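PDB 1XYN: endo-1,4-beta-xylanase 1 from Hypocrea jecorina, which hydrolyses internal beta-1,4-xylosidic bonds in the main chain of xylan, releasing xylooligosaccharides and xylose. Local coordinates for residues S130-S134 and G135-V139. Numbering follows the deposited sequence.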
ATOM      1  N   SER A 130      11.288  20.233  15.727  1.00 16.44           N
ATOM      2  CA  SER A 130      12.111  19.874  16.882  1.00 20.48           C
ATOM      3  C   SER A 130      11.491  18.628  17.512  1.00 23.49           C
ATOM      4  O   SER A 130      10.653  18.735  18.411  1.00 28.03           O
ATOM      5  CB  SER A 130      12.152  21.017  17.895  1.00 21.47           C
ATOM      6  OG  SER A 130      12.736  22.171  17.325  1.00 32.83           O
ATOM      7  N   PRO A 131      11.916  17.425  17.062  1.00 21.15           N
ATOM      8  CA  PRO A 131      11.424  16.131  17.543  1.00 16.24           C
ATOM      9  C   PRO A 131      11.453  15.955  19.056  1.00 17.69           C
ATOM     10  O   PRO A 131      12.407  16.376  19.724  1.00 17.39           O
ATOM     11  CB  PRO A 131      12.364  15.135  16.862  1.00 15.72           C
ATOM     12  CG  PRO A 131      12.772  15.833  15.621  1.00 18.81           C
ATOM     13  CD  PRO A 131      13.037  17.222  16.129  1.00 22.04           C
ATOM     14  N   ARG A 132      10.396  15.332  19.576  1.00 16.39           N
ATOM     15  CA  ARG A 132      10.253  15.047  21.003  1.00 15.70           C
ATOM     16  C   ARG A 132       9.507  13.729  21.184  1.00 13.50           C
ATOM     17  O   ARG A 132       8.887  13.215  20.251  1.00 12.89           O
ATOM     18  CB  ARG A 132       9.511  16.180  21.747  1.00 11.70           C
ATOM     19  CG  ARG A 132       8.126  16.486  21.199  1.00  8.24           C
ATOM     20  CD  ARG A 132       7.355  17.525  22.025  1.00  8.81           C
ATOM     21  NE  ARG A 132       6.023  17.709  21.454  1.00 10.03           N
ATOM     22  CZ  ARG A 132       5.075  18.511  21.932  1.00  6.74           C
ATOM     23  NH1 ARG A 132       5.287  19.232  23.022  1.00  4.60           N
ATOM     24  NH2 ARG A 132       3.917  18.609  21.297  1.00  2.00           N
ATOM     25  N   THR A 133       9.595  13.180  22.391  1.00 14.07           N
ATOM     26  CA  THR A 133       8.939  11.929  22.727  1.00 16.76           C
ATOM     27  C   THR A 133       7.966  12.104  23.893  1.00 17.78           C
ATOM     28  O   THR A 133       7.371  11.133  24.359  1.00 15.24           O
ATOM     29  CB  THR A 133       9.974  10.848  23.095  1.00 20.17           C
ATOM     30  OG1 THR A 133      10.915  11.382  24.036  1.00 19.45           O
ATOM     31  CG2 THR A 133      10.709  10.377  21.856  1.00 17.88           C
ATOM     32  N   SER A 134       7.788  13.349  24.336  1.00 21.23           N
ATOM     33  CA  SER A 134       6.896  13.678  25.458  1.00 22.35           C
ATOM     34  C   SER A 134       6.258  15.046  25.220  1.00 21.30           C
ATOM     35  O   SER A 134       6.952  15.993  24.841  1.00 23.79           O
ATOM     36  CB  SER A 134       7.698  13.753  26.767  1.00 18.13           C
ATOM     37  OG  SER A 134       8.582  12.653  26.913  1.00 23.08           O
ATOM     38  N   GLY A 135       4.952  15.160  25.441  1.00 13.94           N
ATOM     39  CA  GLY A 135       4.305  16.447  25.257  1.00 13.31           C
ATOM     40  C   GLY A 135       2.803  16.432  25.072  1.00 13.05           C
ATOM     41  O   GLY A 135       2.133  15.434  25.343  1.00 14.80           O
ATOM     42  N   THR A 136       2.272  17.579  24.665  1.00 13.85           N
ATOM     43  CA  THR A 136       0.848  17.752  24.409  1.00 12.05           C
ATOM     44  C   THR A 136       0.750  18.253  22.987  1.00 10.67           C
ATOM     45  O   THR A 136       1.591  19.035  22.546  1.00 17.43           O
ATOM     46  CB  THR A 136       0.223  18.824  25.315  1.00 14.11           C
ATOM     47  OG1 THR A 136       0.396  18.455  26.684  1.00 19.93           O
ATOM     48  CG2 THR A 136      -1.266  18.989  25.013  1.00 13.60           C
ATOM     49  N   VAL A 137      -0.269  17.793  22.277  1.00 10.20           N
ATOM     50  CA  VAL A 137      -0.492  18.188  20.897  1.00 12.37           C
ATOM     51  C   VAL A 137      -1.880  18.814  20.780  1.00 12.25           C
ATOM     52  O   VAL A 137      -2.890  18.107  20.821  1.00 13.72           O
ATOM     53  CB  VAL A 137      -0.396  16.959  19.943  1.00 12.53           C
ATOM     54  CG1 VAL A 137      -0.755  17.344  18.511  1.00 13.09           C
ATOM     55  CG2 VAL A 137       0.987  16.377  19.985  1.00 12.80           C
ATOM     56  N   THR A 138      -1.923  20.143  20.698  1.00 13.04           N
ATOM     57  CA  THR A 138      -3.180  20.873  20.549  1.00 11.59           C
ATOM     58  C   THR A 138      -3.634  20.651  19.099  1.00 14.32           C
ATOM     59  O   THR A 138      -3.292  21.419  18.198  1.00 15.72           O
ATOM     60  CB  THR A 138      -2.985  22.390  20.838  1.00  7.75           C
ATOM     61  OG1 THR A 138      -2.304  22.557  22.087  1.00 10.68           O
ATOM     62  CG2 THR A 138      -4.318  23.092  20.938  1.00  5.20           C
ATOM     63  N   VAL A 139      -4.381  19.574  18.877  1.00 14.15           N
ATOM     64  CA  VAL A 139      -4.852  19.216  17.543  1.00 15.62           C
ATOM     65  C   VAL A 139      -5.606  20.275  16.734  1.00 17.51           C
ATOM     66  O   VAL A 139      -5.523  20.279  15.501  1.00 14.41           O
ATOM     67  CB  VAL A 139      -5.668  17.898  17.565  1.00 14.64           C
ATOM     68  CG1 VAL A 139      -4.757  16.728  17.902  1.00 12.03           C
ATOM     69  CG2 VAL A 139      -6.793  17.987  18.569  1.00 14.19           C
TER
HETATM   70  O   HOH W   1       3.622  20.539  24.801  1.00 24.54           O
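R132 folds over the start of strand 135-137 and bonds to the backbone of T136. Its CG lies between the backbone N and the carbonyl carbon (chi1 57°). From there the chain runs fully extended and carries the guanidinium out over G135. R132 NH2 donates to T136 O at 2.7 Å. The bond is short but bent, with an N-H...O angle of 137°. The donor sits above the carbonyl plane, and the oxygen is tilted from the guanidinium plane. NH1 uses a water instead. This water lies at the guanidinium edge, in plane, 2.8 Å from R132 NH1. It also accepts from T136 N at 3.3 Å, so R132 holds T136 O directly and is linked to T136 N through the water.

G135 CA lies over one guanidinium face, offset toward its rim, 3.7 Å from R132 NH1. The missing side chain of the glycine allows this close approach. V137 CG2 meets R132 NH2 obliquely at 3.9 Å. The V137 side chain also packs on F50 and I78. R132 NE forms a salt bridge with E80, which helps fix the rotation of the guanidinium.

G135 and V137 bond through their backbones to F50 and I48 of strand 48-56. The contact thus joins the loop after strand 119-128 to the start of a short antiparallel edge strand, which leads on to helix 139-148 in the beta-jelly-roll of a family 11 xylanase.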